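Local coordinates for TATA-binding protein (PDB 1MP9) that binds specifically to the TATA box promoter element near the transcription start and acts as a general transcription factor for archaeal genes, at the interface of chains A and B. Residues are numbered along the deposited sequence; one frame, centred on the assembly and turned at random. Chains: chain A/B, TATA-binding protein.

Contact 1: the interface of chains A and B. Residues chain A 17, 72, 110; chain B 126, 132, 134.
This interface between two copies of one protein sets A:Asn17, A:Thr72 and A:Val110 of the concave DNA-binding sheet against B:Glu134 (loop), B:Phe126 (helix 121-127) and B:Met132 (strand 131-132), and helps join the deposited pair. The amide of A:Asn17 carries the polar link. Its ND2 donates to the carboxylate OE2 of B:Glu134 at 2.8 Å, with an angle of 141° at the hydrogen, and meets OE2 from above the carboxylate plane. The same ND2 gives a straighter bond to the hydroxyl OG1 of A:Thr72 at 3.2 Å, close to the amide plane. That second bond helps fix the turn of the amide. B:Glu134 leaves its backbone with CG anti to the carbonyl carbon (chi1 -63°) and bends at chi2. Its CG then passes A:Val110 CG2 at 3.6 Å. The same methyl also meets CG of B:Met132 at 3.8 Å, touching both side chains. A:Thr72 lies across the far end of the B:Phe126 ring, its methyl CG2 3.8 Å from CZ. The site occupies residues of the sheet that faces DNA, so this pairing probably cannot coexist with a bound TATA box.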
# COMPACT_ATOMS: atom_id res chain seq x y z
N ASN A 17 5.37 -12.90 8.32
CA ASN A 17 4.65 -12.83 9.57
C ASN A 17 3.18 -13.16 9.39
O ASN A 17 2.59 -12.90 8.35
CB ASN A 17 4.72 -11.42 10.18
CG ASN A 17 4.15 -11.38 11.58
OD1 ASN A 17 4.39 -12.29 12.37
ND2 ASN A 17 3.41 -10.32 11.92
N THR A 72 1.18 -12.73 17.23
CA THR A 72 1.96 -12.24 16.12
C THR A 72 3.39 -12.79 16.15
O THR A 72 3.91 -13.10 17.23
CB THR A 72 1.99 -10.70 16.14
OG1 THR A 72 2.63 -10.21 14.98
CG2 THR A 72 2.73 -10.19 17.40
N VAL A 110 1.75 -11.40 6.14
CA VAL A 110 2.61 -10.47 5.42
C VAL A 110 3.67 -11.37 4.81
O VAL A 110 4.27 -12.19 5.50
CB VAL A 110 3.32 -9.44 6.34
CG1 VAL A 110 4.32 -8.59 5.46
CG2 VAL A 110 2.27 -8.51 7.03
N PHE B 126 -1.70 -2.79 16.39
CA PHE B 126 -2.60 -3.76 16.96
C PHE B 126 -3.96 -3.21 17.39
O PHE B 126 -4.82 -3.96 17.82
CB PHE B 126 -1.92 -4.50 18.11
CG PHE B 126 -0.71 -5.27 17.67
CD1 PHE B 126 0.57 -4.88 18.06
CD2 PHE B 126 -0.85 -6.33 16.80
CE1 PHE B 126 1.71 -5.54 17.57
CE2 PHE B 126 0.28 -7.00 16.29
CZ PHE B 126 1.57 -6.60 16.68
N MET B 132 -0.69 -3.14 7.90
CA MET B 132 0.56 -3.85 7.98
C MET B 132 1.58 -2.93 8.66
O MET B 132 1.67 -1.73 8.35
CB MET B 132 1.10 -4.18 6.58
CG MET B 132 2.54 -4.74 6.61
SD MET B 132 3.21 -4.94 4.94
CE MET B 132 4.09 -3.48 4.75
N GLU B 134 5.31 -4.07 9.58
CA GLU B 134 6.39 -5.07 9.70
C GLU B 134 7.58 -4.19 9.33
O GLU B 134 7.98 -4.10 8.16
CB GLU B 134 6.18 -6.17 8.68
CG GLU B 134 4.88 -6.95 8.90
CD GLU B 134 4.85 -7.70 10.22
OE1 GLU B 134 5.94 -8.20 10.64
OE2 GLU B 134 3.74 -7.80 10.85

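Contact 2: the interface of chains A and B. Residues chain A 132, 134; chain B 16-17, 110.
The carboxylate of A:Glu134 lies obliquely beside the side-chain amide of B:Asn17, raised from its plane and offset past the ND2 and CB side, the two planes 22° apart. One carboxylate face looks toward B:Asn17 CB, which is displaced toward the two oxygens. CD of A:Glu134 is 3.8 Å from that CB. OE1 stands diagonally off the nitrogen edge of the amide, 3.7 Å from B:Asn17 ND2, with no direct bond to it. Beside the amide, near its nitrogen edge, water 1 joins the two groups. It is 2.6 Å from A:Glu134 OE1 and 3.0 Å from B:Asn17 ND2. A:Glu134 sends CG anti to its backbone nitrogen (chi1 -176°) and then bends at chi2, which brings the carboxylate alongside B:Asn17, close to its CB. OE2 also lies near that CB and faces the backbone O of B:Glu16 at 3.7 Å. The carboxylate of B:Glu16 has its OE1 5.3 Å from this OE2, and the like charges may disfavour each other slightly. The apolar half of the patch is B:Val110. Its CG2 meets CG of A:Met132 at 3.9 Å, the two side chains at about a right angle. Its other methyl, CG1, faces the sulfur SD of A:Met132 at 4.0 Å. The site seats the loop residue A:Glu134 and the neighbouring strand 131-132 on the DNA-binding sheet of chain B. It probably helps hide that sheet while the copies are paired.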
# COMPACT_ATOMS: atom_id res chain seq x y z
N MET A 132 0.14 3.39 -7.47
CA MET A 132 0.89 4.59 -7.17
C MET A 132 2.38 4.36 -7.47
O MET A 132 2.97 3.37 -7.03
CB MET A 132 0.81 4.98 -5.68
CG MET A 132 1.77 6.15 -5.35
SD MET A 132 1.91 6.51 -3.57
CE MET A 132 3.22 5.46 -3.06
N GLU A 134 5.31 7.05 -7.27
CA GLU A 134 5.78 8.44 -7.05
C GLU A 134 7.11 8.23 -6.33
O GLU A 134 7.20 8.29 -5.10
CB GLU A 134 4.75 9.14 -6.16
CG GLU A 134 5.00 10.59 -5.91
CD GLU A 134 4.75 11.43 -7.13
OE1 GLU A 134 4.27 10.89 -8.16
OE2 GLU A 134 5.03 12.64 -7.04
N GLU B 16 1.09 16.04 -4.19
CA GLU B 16 2.38 15.76 -4.81
C GLU B 16 2.26 15.51 -6.30
O GLU B 16 3.17 15.85 -7.04
CB GLU B 16 3.00 14.53 -4.14
CG GLU B 16 3.23 14.71 -2.61
CD GLU B 16 4.23 15.80 -2.26
OE1 GLU B 16 5.00 16.20 -3.14
OE2 GLU B 16 4.26 16.26 -1.10
N ASN B 17 1.15 14.90 -6.73
CA ASN B 17 0.95 14.62 -8.16
C ASN B 17 -0.49 14.21 -8.43
O ASN B 17 -1.16 13.63 -7.59
CB ASN B 17 1.83 13.45 -8.62
CG ASN B 17 1.88 13.32 -10.13
OD1 ASN B 17 2.00 14.33 -10.82
ND2 ASN B 17 1.80 12.09 -10.66
N VAL B 110 -1.90 11.80 -5.67
CA VAL B 110 -0.95 11.32 -4.67
C VAL B 110 -0.68 12.51 -3.79
O VAL B 110 -0.31 13.57 -4.28
CB VAL B 110 0.39 10.84 -5.26
CG1 VAL B 110 1.34 10.48 -4.06
CG2 VAL B 110 0.19 9.60 -6.14
O HOH W 1 2.40 9.45 -9.35

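Contact 3: the interface of chains A and B. Residues chain A 46-48; chain B 123, 126-127.
The ring of A:Phe47 and the side chain of B:Lys123 run alongside each other, pointing opposite ways. B:Lys123 CG lies at the ring edge, in its plane, 3.9 Å from CD1. B:Leu127 also runs antiparallel to the phenylalanine. Its CD2 touches ring atom CE1 of A:Phe47 at 3.7 Å. From another direction, the CG corner of the A:Pro48 ring faces CD2 of B:Leu127 at 4.0 Å. Within chain A, the proline places its CD over one face of the A:Phe47 ring, toward the rim, which probably limits how the ring can tilt. The ring reaches helix 121-127 because A:Phe47 holds CG anti to its backbone nitrogen (chi1 -172°). A:Phe47 is one of the phenylalanines that TATA-binding proteins wedge between base pairs to kink the DNA. Here the helix of the second copy takes up part of its surface. B:Lys123 is fully extended and carries its amine past the ring to the loop backbone. Replacing B:Lys123 with an alanine would probably leave the A:Gln46 carbonyl without its amine donor and open a gap at the A:Phe47 ring edge. B:Lys123 NZ donates to the backbone O of A:Gln46 at 2.8 Å. It comes from 38° above the carbonyl plane. Water 2 bridges the same two atoms, 2.9 Å from B:Lys123 NZ and 3.0 Å from A:Gln46 O.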
# COMPACT_ATOMS: atom_id res chain seq x y z
N GLN A 46 -1.08 2.40 29.32
CA GLN A 46 -0.27 2.43 28.09
C GLN A 46 -0.84 1.61 26.94
O GLN A 46 -0.75 2.01 25.79
CB GLN A 46 1.14 1.95 28.39
CG GLN A 46 2.00 2.94 29.13
CD GLN A 46 3.43 2.44 29.23
OE1 GLN A 46 3.70 1.40 29.85
NE2 GLN A 46 4.36 3.17 28.61
N PHE A 47 -1.40 0.44 27.25
CA PHE A 47 -1.97 -0.44 26.24
C PHE A 47 -3.04 -1.28 26.92
O PHE A 47 -2.81 -1.80 28.00
CB PHE A 47 -0.88 -1.33 25.66
CG PHE A 47 -1.34 -2.13 24.48
CD1 PHE A 47 -1.59 -1.52 23.26
CD2 PHE A 47 -1.55 -3.50 24.60
CE1 PHE A 47 -2.04 -2.25 22.16
CE2 PHE A 47 -2.00 -4.24 23.51
CZ PHE A 47 -2.25 -3.61 22.29
N PRO A 48 -4.21 -1.45 26.27
CA PRO A 48 -5.34 -2.22 26.83
C PRO A 48 -5.14 -3.70 27.04
O PRO A 48 -5.90 -4.32 27.82
CB PRO A 48 -6.49 -1.94 25.89
CG PRO A 48 -5.81 -1.64 24.57
CD PRO A 48 -4.49 -0.98 24.90
N LYS B 123 1.75 0.51 18.58
CA LYS B 123 0.46 0.48 19.25
C LYS B 123 -0.68 0.56 18.24
O LYS B 123 -1.65 -0.17 18.36
CB LYS B 123 0.34 1.61 20.26
CG LYS B 123 -0.96 1.64 21.08
CD LYS B 123 -0.88 2.81 22.06
CE LYS B 123 -1.99 2.79 23.11
NZ LYS B 123 -1.83 3.93 24.11
N PHE B 126 -1.70 -2.79 16.39
CA PHE B 126 -2.60 -3.76 16.96
C PHE B 126 -3.96 -3.21 17.39
O PHE B 126 -4.82 -3.96 17.82
CB PHE B 126 -1.92 -4.50 18.11
CG PHE B 126 -0.71 -5.27 17.67
CD1 PHE B 126 0.57 -4.88 18.06
CD2 PHE B 126 -0.85 -6.33 16.80
CE1 PHE B 126 1.71 -5.54 17.57
CE2 PHE B 126 0.28 -7.00 16.29
CZ PHE B 126 1.57 -6.60 16.68
N LEU B 127 -4.17 -1.91 17.25
CA LEU B 127 -5.45 -1.37 17.63
C LEU B 127 -6.30 -0.97 16.41
O LEU B 127 -7.52 -0.82 16.51
CB LEU B 127 -5.26 -0.20 18.60
CG LEU B 127 -4.57 -0.59 19.92
CD1 LEU B 127 -4.42 0.63 20.82
CD2 LEU B 127 -5.38 -1.68 20.63
O HOH W 2 0.95 4.38 24.97

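Contact 1 and contact 2 share a core of Asn17, Val110, Met132 and Glu134 with the chains exchanged, about 26 Å apart between the centres of their C-alpha atoms. The two are not identical: the glutamate bonds directly to the asparagine in contact 1, but through water in contact 2, and the glutamate has a different first torsion. Contact 3 is about 14 Å from contact 1 and about 31 Å from contact 2, measured between the same centres. It shares B:Phe126, and so helix 121-127, with contact 1. Together the contacts place part of each copy against the other's DNA-binding side. The pairing may or may not form in the cell.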